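Local coordinates for protein ATP-dependent 6-phosphofructokinase isozyme 2 (PDB 3UMO) that catalyses the ATP-dependent phosphorylation of D-fructose 6-phosphate to fructose 1,6-bisphosphate, the first committing step of glycolysis, working as a magnesium-requiring homodimer, at residues A85-W88 and T89-N92; E198-Q201 and P202-R206; T263-L266 and A267-A270; L294-H297 and D298-Q301. All coordinates share one frame; numbering follows the deposited sequence.

Interaction 1 (A85-W88 and T89-N92); sequences AKDW and TRQN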
loop_
_atom_site.group_PDB
_atom_site.type_symbol
_atom_site.label_atom_id
_atom_site.label_comp_id
_atom_site.label_asym_id
_atom_site.label_seq_id
_atom_site.Cartn_x
_atom_site.Cartn_y
_atom_site.Cartn_z
ATOM N N ALA A 85 -21.243 13.189 -29.597
ATOM C CA ALA A 85 -21.024 14.288 -28.662
ATOM C C ALA A 85 -19.726 15.021 -28.972
ATOM O O ALA A 85 -18.787 14.433 -29.514
ATOM C CB ALA A 85 -21.023 13.779 -27.227
ATOM N N LYS A 86 -19.677 16.303 -28.619
ATOM C CA LYS A 86 -18.507 17.133 -28.895
ATOM C C LYS A 86 -17.304 16.719 -28.052
ATOM O O LYS A 86 -16.187 16.647 -28.558
ATOM C CB LYS A 86 -18.832 18.612 -28.669
ATOM C CG LYS A 86 -19.887 19.168 -29.615
ATOM C CD LYS A 86 -19.275 19.590 -30.944
ATOM C CE LYS A 86 -20.345 19.991 -31.958
ATOM N NZ LYS A 86 -21.057 18.808 -32.521
ATOM N N ASP A 87 -17.540 16.455 -26.770
ATOM C CA ASP A 87 -16.476 16.069 -25.847
ATOM C C ASP A 87 -16.158 14.583 -26.017
ATOM O O ASP A 87 -17.066 13.747 -26.044
ATOM C CB ASP A 87 -16.904 16.380 -24.408
ATOM C CG ASP A 87 -15.727 16.470 -23.445
ATOM O OD1 ASP A 87 -14.566 16.549 -23.908
ATOM O OD2 ASP A 87 -15.976 16.476 -22.220
ATOM N N TRP A 88 -14.875 14.250 -26.128
ATOM C CA TRP A 88 -14.482 12.875 -26.437
ATOM C C TRP A 88 -14.742 11.896 -25.287
ATOM O O TRP A 88 -14.593 12.239 -24.109
ATOM C CB TRP A 88 -13.011 12.804 -26.887
ATOM C CG TRP A 88 -12.011 12.876 -25.760
ATOM C CD1 TRP A 88 -11.605 11.850 -24.943
ATOM C CD2 TRP A 88 -11.278 14.033 -25.340
ATOM N NE1 TRP A 88 -10.677 12.307 -24.037
ATOM C CE2 TRP A 88 -10.457 13.637 -24.262
ATOM C CE3 TRP A 88 -11.242 15.360 -25.769
ATOM C CZ2 TRP A 88 -9.608 14.533 -23.608
ATOM C CZ3 TRP A 88 -10.397 16.245 -25.120
ATOM C CH2 TRP A 88 -9.593 15.828 -24.050
ATOM N N THR A 89 -15.124 10.672 -25.643
ATOM C CA THR A 89 -15.424 9.625 -24.667
ATOM C C THR A 89 -14.237 9.392 -23.731
ATOM O O THR A 89 -13.124 9.119 -24.187
ATOM C CB THR A 89 -15.818 8.307 -25.380
ATOM O OG1 THR A 89 -17.048 8.509 -26.090
ATOM C CG2 THR A 89 -15.994 7.163 -24.375
ATOM N N ARG A 90 -14.489 9.520 -22.428
ATOM C CA ARG A 90 -13.440 9.452 -21.410
ATOM C C ARG A 90 -13.029 8.018 -21.090
ATOM O O ARG A 90 -13.736 7.068 -21.430
ATOM C CB ARG A 90 -13.887 10.169 -20.131
ATOM C CG ARG A 90 -14.042 11.674 -20.278
ATOM C CD ARG A 90 -12.731 12.328 -20.694
ATOM N NE ARG A 90 -12.741 13.778 -20.496
ATOM C CZ ARG A 90 -12.990 14.668 -21.454
ATOM N NH1 ARG A 90 -12.970 15.966 -21.173
ATOM N NH2 ARG A 90 -13.257 14.265 -22.691
ATOM N N GLN A 91 -11.883 7.875 -20.430
ATOM C CA GLN A 91 -11.305 6.565 -20.149
ATOM C C GLN A 91 -11.066 6.348 -18.661
ATOM O O GLN A 91 -10.463 7.197 -17.996
ATOM C CB GLN A 91 -9.963 6.421 -20.867
ATOM C CG GLN A 91 -9.993 6.683 -22.367
ATOM C CD GLN A 91 -8.904 5.910 -23.097
ATOM O OE1 GLN A 91 -8.090 6.486 -23.818
ATOM N NE2 GLN A 91 -8.886 4.593 -22.905
ATOM N N ASN A 92 -11.534 5.216 -18.137
ATOM C CA ASN A 92 -11.140 4.798 -16.794
ATOM C C ASN A 92 -10.003 3.787 -16.891
ATOM O O ASN A 92 -9.779 3.202 -17.952
ATOM C CB ASN A 92 -12.323 4.220 -16.010
ATOM C CG ASN A 92 -13.376 5.256 -15.712
ATOM O OD1 ASN A 92 -13.068 6.439 -15.582
ATOM N ND2 ASN A 92 -14.628 4.824 -15.615
#

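Interaction 2 (E198-Q201 and P202-R206); sequences ELTQ and PDDVR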
loop_
_atom_site.group_PDB
_atom_site.type_symbol
_atom_site.label_atom_id
_atom_site.label_comp_id
_atom_site.label_asym_id
_atom_site.label_seq_id
_atom_site.Cartn_x
_atom_site.Cartn_y
_atom_site.Cartn_z
ATOM N N GLU A 198 -27.897 6.967 8.436
ATOM C CA GLU A 198 -27.069 5.789 8.661
ATOM C C GLU A 198 -27.980 4.597 8.910
ATOM O O GLU A 198 -28.978 4.712 9.622
ATOM C CB GLU A 198 -26.140 5.990 9.859
ATOM C CG GLU A 198 -24.859 6.732 9.526
ATOM C CD GLU A 198 -24.008 5.977 8.524
ATOM O OE1 GLU A 198 -23.521 4.879 8.865
ATOM O OE2 GLU A 198 -23.838 6.476 7.391
ATOM N N LEU A 199 -27.651 3.455 8.314
ATOM C CA LEU A 199 -28.459 2.258 8.502
ATOM C C LEU A 199 -27.685 1.294 9.389
ATOM O O LEU A 199 -27.034 0.363 8.909
ATOM C CB LEU A 199 -28.791 1.618 7.154
ATOM C CG LEU A 199 -29.489 2.532 6.145
ATOM C CD1 LEU A 199 -29.584 1.858 4.782
ATOM C CD2 LEU A 199 -30.868 2.941 6.641
ATOM N N THR A 200 -27.765 1.529 10.692
ATOM C CA THR A 200 -26.894 0.874 11.659
ATOM C C THR A 200 -27.584 -0.242 12.433
ATOM O O THR A 200 -26.925 -1.006 13.137
ATOM C CB THR A 200 -26.361 1.888 12.680
ATOM O OG1 THR A 200 -27.464 2.532 13.327
ATOM C CG2 THR A 200 -25.500 2.943 11.998
ATOM N N GLN A 201 -28.906 -0.325 12.320
ATOM C CA GLN A 201 -29.669 -1.327 13.058
ATOM C C GLN A 201 -30.083 -2.461 12.127
ATOM O O GLN A 201 -30.253 -2.237 10.926
ATOM C CB GLN A 201 -30.893 -0.685 13.707
ATOM C CG GLN A 201 -30.560 0.553 14.539
ATOM C CD GLN A 201 -29.530 0.272 15.623
ATOM O OE1 GLN A 201 -28.420 0.815 15.611
ATOM N NE2 GLN A 201 -29.895 -0.576 16.570
ATOM N N PRO A 202 -30.245 -3.679 12.679
ATOM C CA PRO A 202 -30.498 -4.860 11.841
ATOM C C PRO A 202 -31.635 -4.688 10.829
ATOM O O PRO A 202 -31.484 -5.093 9.671
ATOM C CB PRO A 202 -30.853 -5.940 12.866
ATOM C CG PRO A 202 -30.069 -5.558 14.084
ATOM C CD PRO A 202 -30.114 -4.037 14.105
ATOM N N ASP A 203 -32.749 -4.096 11.254
ATOM C CA ASP A 203 -33.904 -3.937 10.368
ATOM C C ASP A 203 -33.900 -2.672 9.507
ATOM O O ASP A 203 -34.854 -2.434 8.764
ATOM C CB ASP A 203 -35.199 -3.972 11.181
ATOM C CG ASP A 203 -35.970 -5.256 10.986
ATOM O OD1 ASP A 203 -36.714 -5.350 9.988
ATOM O OD2 ASP A 203 -35.835 -6.170 11.826
ATOM N N ASP A 204 -32.845 -1.863 9.604
ATOM C CA ASP A 204 -32.832 -0.560 8.930
ATOM C C ASP A 204 -32.930 -0.638 7.405
ATOM O O ASP A 204 -33.658 0.152 6.801
ATOM C CB ASP A 204 -31.619 0.284 9.345
ATOM C CG ASP A 204 -31.791 0.934 10.702
ATOM O OD1 ASP A 204 -30.801 1.516 11.199
ATOM O OD2 ASP A 204 -32.906 0.866 11.276
ATOM N N VAL A 205 -32.203 -1.575 6.793
ATOM C CA VAL A 205 -32.228 -1.729 5.341
ATOM C C VAL A 205 -33.624 -2.091 4.850
ATOM O O VAL A 205 -34.132 -1.476 3.914
ATOM C CB VAL A 205 -31.199 -2.771 4.855
ATOM C CG1 VAL A 205 -31.499 -3.198 3.421
ATOM C CG2 VAL A 205 -29.786 -2.197 4.958
ATOM N N ARG A 206 -34.251 -3.070 5.497
ATOM C CA ARG A 206 -35.597 -3.487 5.107
ATOM C C ARG A 206 -36.601 -2.351 5.251
ATOM O O ARG A 206 -37.401 -2.096 4.351
ATOM C CB ARG A 206 -36.069 -4.678 5.941
ATOM C CG ARG A 206 -37.339 -5.331 5.399
ATOM C CD ARG A 206 -38.185 -5.923 6.507
ATOM N NE ARG A 206 -39.013 -4.904 7.147
ATOM C CZ ARG A 206 -39.288 -4.870 8.446
ATOM N NH1 ARG A 206 -38.793 -5.795 9.256
ATOM N NH2 ARG A 206 -40.053 -3.904 8.937
HETATM O O HOH W 1 -29.893 -2.773 8.191
#

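Interaction 3 (T263-L266 and A267-A270); sequences TLKL and AENA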
loop_
_atom_site.group_PDB
_atom_site.type_symbol
_atom_site.label_atom_id
_atom_site.label_comp_id
_atom_site.label_asym_id
_atom_site.label_seq_id
_atom_site.Cartn_x
_atom_site.Cartn_y
_atom_site.Cartn_z
ATOM N N THR A 263 -33.530 -7.426 -14.961
ATOM C CA THR A 263 -34.216 -6.798 -16.083
ATOM C C THR A 263 -34.857 -7.850 -16.983
ATOM O O THR A 263 -36.007 -7.710 -17.402
ATOM C CB THR A 263 -33.241 -5.944 -16.915
ATOM O OG1 THR A 263 -32.751 -4.861 -16.115
ATOM C CG2 THR A 263 -33.931 -5.383 -18.146
ATOM N N LEU A 264 -34.103 -8.900 -17.289
ATOM C CA LEU A 264 -34.633 -10.000 -18.090
ATOM C C LEU A 264 -35.821 -10.665 -17.411
ATOM O O LEU A 264 -36.817 -10.982 -18.060
ATOM C CB LEU A 264 -33.544 -11.034 -18.368
ATOM C CG LEU A 264 -32.578 -10.658 -19.488
ATOM C CD1 LEU A 264 -31.373 -11.596 -19.483
ATOM C CD2 LEU A 264 -33.294 -10.704 -20.833
ATOM N N LYS A 265 -35.717 -10.875 -16.102
ATOM C CA LYS A 265 -36.830 -11.455 -15.349
ATOM C C LYS A 265 -38.030 -10.525 -15.352
ATOM O O LYS A 265 -39.179 -10.975 -15.429
ATOM C CB LYS A 265 -36.420 -11.781 -13.909
ATOM C CG LYS A 265 -35.593 -13.056 -13.766
ATOM C CD LYS A 265 -36.301 -14.250 -14.403
ATOM C CE LYS A 265 -35.567 -15.555 -14.128
ATOM N NZ LYS A 265 -36.214 -16.705 -14.827
ATOM N N LEU A 266 -37.767 -9.224 -15.269
ATOM C CA LEU A 266 -38.842 -8.235 -15.268
ATOM C C LEU A 266 -39.576 -8.270 -16.608
ATOM O O LEU A 266 -40.808 -8.185 -16.663
ATOM C CB LEU A 266 -38.277 -6.841 -14.982
ATOM C CG LEU A 266 -39.193 -5.808 -14.315
ATOM C CD1 LEU A 266 -39.899 -4.956 -15.349
ATOM C CD2 LEU A 266 -40.210 -6.483 -13.403
ATOM N N ALA A 267 -38.814 -8.427 -17.689
ATOM C CA ALA A 267 -39.390 -8.505 -19.031
ATOM C C ALA A 267 -40.243 -9.757 -19.212
ATOM O O ALA A 267 -41.148 -9.784 -20.048
ATOM C CB ALA A 267 -38.302 -8.451 -20.083
ATOM N N GLU A 268 -39.951 -10.789 -18.429
ATOM C CA GLU A 268 -40.701 -12.042 -18.493
ATOM C C GLU A 268 -41.858 -12.008 -17.507
ATOM O O GLU A 268 -42.565 -13.002 -17.329
ATOM C CB GLU A 268 -39.785 -13.231 -18.185
ATOM C CG GLU A 268 -38.695 -13.471 -19.221
ATOM C CD GLU A 268 -37.580 -14.369 -18.709
ATOM O OE1 GLU A 268 -36.512 -14.422 -19.359
ATOM O OE2 GLU A 268 -37.769 -15.018 -17.657
ATOM N N ASN A 269 -42.038 -10.852 -16.873
ATOM C CA ASN A 269 -43.041 -10.657 -15.827
ATOM C C ASN A 269 -42.948 -11.686 -14.696
ATOM O O ASN A 269 -43.960 -12.193 -14.214
ATOM C CB ASN A 269 -44.452 -10.625 -16.418
ATOM C CG ASN A 269 -45.414 -9.814 -15.574
ATOM O OD1 ASN A 269 -46.151 -10.360 -14.752
ATOM N ND2 ASN A 269 -45.400 -8.497 -15.762
ATOM N N ALA A 270 -41.723 -11.977 -14.270
ATOM C CA ALA A 270 -41.482 -12.968 -13.227
ATOM C C ALA A 270 -41.872 -12.462 -11.839
ATOM O O ALA A 270 -42.081 -11.263 -11.635
ATOM C CB ALA A 270 -40.024 -13.416 -13.240
#

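Interaction 4 (L294-H297 and D298-Q301); sequences LCSH and DDTQ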
loop_
_atom_site.group_PDB
_atom_site.type_symbol
_atom_site.label_atom_id
_atom_site.label_comp_id
_atom_site.label_asym_id
_atom_site.label_seq_id
_atom_site.Cartn_x
_atom_site.Cartn_y
_atom_site.Cartn_z
ATOM N N LEU A 294 -17.946 -10.014 -16.825
ATOM C CA LEU A 294 -19.269 -10.096 -16.233
ATOM C C LEU A 294 -19.691 -11.544 -16.053
ATOM O O LEU A 294 -18.895 -12.462 -16.230
ATOM C CB LEU A 294 -20.284 -9.351 -17.098
ATOM C CG LEU A 294 -19.860 -7.940 -17.501
ATOM C CD1 LEU A 294 -20.802 -7.363 -18.541
ATOM C CD2 LEU A 294 -19.792 -7.042 -16.281
ATOM N N CYS A 295 -20.951 -11.737 -15.695
ATOM C CA CYS A 295 -21.505 -13.072 -15.482
ATOM C C CYS A 295 -21.528 -13.921 -16.756
ATOM O O CYS A 295 -21.771 -13.408 -17.852
ATOM C CB CYS A 295 -22.937 -12.948 -14.950
ATOM S SG CYS A 295 -24.051 -12.024 -16.063
ATOM N N SER A 296 -21.281 -15.223 -16.614
ATOM C CA SER A 296 -21.451 -16.151 -17.724
ATOM C C SER A 296 -22.786 -16.871 -17.570
ATOM O O SER A 296 -23.270 -17.062 -16.454
ATOM C CB SER A 296 -20.317 -17.177 -17.767
ATOM O OG SER A 296 -20.433 -18.093 -16.693
ATOM N N HIS A 297 -23.372 -17.282 -18.690
ATOM C CA HIS A 297 -24.647 -17.998 -18.661
ATOM C C HIS A 297 -24.622 -19.253 -17.788
ATOM O O HIS A 297 -25.528 -19.474 -16.979
ATOM C CB HIS A 297 -25.102 -18.365 -20.077
ATOM C CG HIS A 297 -26.342 -19.207 -20.112
ATOM N ND1 HIS A 297 -26.317 -20.574 -19.944
ATOM C CD2 HIS A 297 -27.642 -18.871 -20.288
ATOM C CE1 HIS A 297 -27.550 -21.047 -20.015
ATOM N NE2 HIS A 297 -28.373 -20.034 -20.226
ATOM N N ASP A 298 -23.593 -20.076 -17.960
ATOM C CA ASP A 298 -23.531 -21.360 -17.267
ATOM C C ASP A 298 -23.380 -21.214 -15.756
ATOM O O ASP A 298 -24.034 -21.932 -15.000
ATOM C CB ASP A 298 -22.418 -22.238 -17.834
ATOM C CG ASP A 298 -22.676 -22.650 -19.271
ATOM O OD1 ASP A 298 -23.765 -22.333 -19.801
ATOM O OD2 ASP A 298 -21.793 -23.301 -19.870
ATOM N N ASP A 299 -22.522 -20.296 -15.319
ATOM C CA ASP A 299 -22.343 -20.060 -13.884
ATOM C C ASP A 299 -23.625 -19.507 -13.272
ATOM O O ASP A 299 -24.013 -19.894 -12.168
ATOM C CB ASP A 299 -21.189 -19.088 -13.624
ATOM C CG ASP A 299 -19.831 -19.686 -13.928
ATOM O OD1 ASP A 299 -19.705 -20.930 -13.925
ATOM O OD2 ASP A 299 -18.886 -18.895 -14.162
ATOM N N THR A 300 -24.283 -18.603 -13.991
ATOM C CA THR A 300 -25.528 -18.012 -13.498
ATOM C C THR A 300 -26.598 -19.093 -13.362
ATOM O O THR A 300 -27.306 -19.165 -12.355
ATOM C CB THR A 300 -26.017 -16.870 -14.422
ATOM O OG1 THR A 300 -24.996 -15.861 -14.523
ATOM C CG2 THR A 300 -27.300 -16.243 -13.886
ATOM N N GLN A 301 -26.697 -19.954 -14.371
ATOM C CA GLN A 301 -27.655 -21.056 -14.338
ATOM C C GLN A 301 -27.407 -21.990 -13.162
ATOM O O GLN A 301 -28.348 -22.420 -12.498
ATOM C CB GLN A 301 -27.621 -21.844 -15.650
ATOM C CG GLN A 301 -28.499 -23.086 -15.641
ATOM C CD GLN A 301 -28.690 -23.679 -17.026
ATOM O OE1 GLN A 301 -27.869 -23.477 -17.923
ATOM N NE2 GLN A 301 -29.786 -24.410 -17.209
HETATM O O HOH W 2 -19.622 -16.326 -14.385
#

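Interaction 1 (A85-W88 and T89-N92)
Over one face of the Trp-88 indole lies the guanidinium group of Arg-90, a cation-pi contact in which CZ of Arg-90 stands 4.1 Å from the centroid of the six-membered ring of Trp-88. The two planes are inclined by 32°, which brings NH2 closest to the ring: it is 3.3 Å from CE2 of Trp-88. The same nitrogen donates to Asp-87 OD1 at 2.9 Å, the short arm of a salt bridge, and makes a weak bond of 2.8 Å to the backbone O of Trp-88. Carboxylate and guanidinium are nearly perpendicular, and NH2 meets OD1 from above the carboxylate plane. A bend at chi2 (-60°) turns the arginine chain back over the indole. With only an alanine methyl in place of the Trp-88 indole, the guanidinium would probably lose the ring face it lies on and be less firmly fixed in its tilt.

The tight side is the indole and Thr-89, both buried: Thr-89 OG1 is held by the backbone N of Gly-62, and Phe-35 of the second subunit meets the Trp-88 ring. On the looser side is the partly exposed salt bridge of Asp-87 and Arg-90, though Asp-87 OD2 bonds to Ala-112 N. The loop joins strand 80-84 of the central parallel sheet to strand 93-97 of the smaller sheet, and it carries Arg-90, Gln-91 and Asn-92 of the substrate site of this ribokinase-like fold.

Interaction 2 (E198-Q201 and P202-R206)
Asp-204 turns its carboxylate back to the chain just before it, where OD1 accepts the backbone N-H of Gln-201 at 2.9 Å. The bond is fairly straight, 156° at the hydrogen, but the donor comes in from above the carboxylate plane. With CG anti to the carbonyl carbon (chi1 -78°), the acid group lies beside its own backbone N and reaches over the turn. The backbone N of Thr-200 also comes within 3.1 Å of Asp-204 OD1. In return, Asp-204 N donates to the backbone O of Gln-201, again at 2.9 Å, so one residue offers both an acceptor and a donor to its neighbour.

Around these polar atoms lies a modest apolar shell. CB of Leu-199 rests 3.8 Å from CB of Asp-204, and Leu-199 CD1 approaches CG2 of Val-205 at 4.1 Å, the two side chains crossing at about a right angle. Leucine and valine suit this place because both also lie against Leu-191 of helix 188-195. A type I turn from Gln-201 to Asp-204 sets the geometry; Pro-202, with no N-H to offer and a ring that restrains phi (here -51°), fits its second position well. Pro-202 and Asp-203 pack on Tyr-306 of the third subunit.

Farther out, water 1 lies 2.8 Å from Gln-201 O, to which it can donate, and accepts from Val-205 N at 3.0 Å, at the start of helix 204-214. The carbonyl of Gln-201 can thus be shared by backbone and water, while the Asp-204 carboxylate, close to the amino end of a helix, would probably be favoured in its charged form.

Interaction 3 (T263-L266 and A267-A270)
Ala-267 continues the helix, its N-H bonding to the O of Thr-263 at 2.9 Å in the regular i to i+4 pattern. Its methyl group is small enough to sit among close neighbours: it packs on Ile-4 and Ile-133, residues of the central parallel sheet.

At Glu-268 the pattern frays. Its N-H is shared between two weak bonds, to O of Leu-264 and to O of Lys-265. The side chain runs extended beyond CG, and OE2 lies 3.6 Å from Lys-265 NZ, a long salt bridge on an exposed surface. The lysine has a stronger partner in Glu-274 of the following helix and makes a cation-pi contact with Phe-278, so Glu-268 adds a second, looser negative charge.

Asn-269 is the residue where the chain leaves the helix. Its phi is positive (53°), a conformation that asparagine tolerates better than most residues with a side chain. The N-H donates to O of Leu-266 at 2.9 Å.

Ala-270 then folds back over the last turn. Its N reaches O of Lys-265 at 3.0 Å and 166°, the straightest of the bonds here, while its CB lies 4.0 Å from CD of Lys-265. The aliphatic part of the lysine thereby meets the methyl group before its ammonium reaches the acids; the bend at chi2 (-54°) brings CD round toward it.

Positive phi after the helix and two bonds back into its last turn make this a Schellman motif, closing helix 254-267 ahead of helix 272-286.

Interaction 4 (L294-H297 and D298-Q301)
The backbone O of Ser-296 is gripped twice by Thr-300: by its N at 3.1 Å and by its hydroxyl OG1, the donor, at 2.9 Å. The two donors reach the carbonyl from opposite faces of its plane. This is the start of helix 297-307, with Ser-296 as the N-cap. Serine suits the position because its short hydroxyl, set between the backbone N and carbonyl carbon (chi1 71°), can turn to the first turn and accept a weak capping bond of 3.3 Å from Asp-299 N.

Water 2 bridges Ser-296 and Asp-299, accepting from Ser-296 N and donating to Asp-299 OD2 at 2.7 Å. The negative charge of Asp-299, near the amino end of the helix, would probably be favoured by the helix dipole; its side chain also touches Asn-289, one of the residues of the potassium site.

Thr-300 faces inward, against Phe-278, Ala-282 and Ala-285 of helix 272-286, and its OG1 comes within 3.6 Å of Cys-295 CB. Threonine thus combines an apolar branch with a hydroxyl spent on the chain's own carbonyl. A valine in place of Thr-300 has no hydroxyl, and the Ser-296 carbonyl would probably be left with the backbone N-H alone of the two donors.

On the exposed face, the helix continues with Gln-301 N bonded to His-297 O at 2.9 Å. The imidazole of His-297 and the amide of Gln-301 are nearly perpendicular, CE1 and OE1 being 3.2 Å apart. In the plane of the same ring, His-297 ND1 donates to Asp-298 OD1 at 3.1 Å, almost straight at 171°.

The four contacts follow one another along the chain without touching. Interaction 1 bears substrate-site residues at the subunit interface; its centre is about 39 Å from that of interaction 2, across the chain's centre. Interactions 3 and 4 are the nearest pair, with centres about 17 Å apart and nearest atoms about 8 Å: one closes helix 254-267, the other opens helix 297-307, and both have Phe-278 as a partner. In interaction 4 the Cys-295 side chain is about 8 Å from the bound potassium ion and about 9 Å from a bound ATP. Bound ATP also lies about 10 Å from the Val-205 side chain (interaction 2) and about 13 Å from that of Thr-263 (interaction 3).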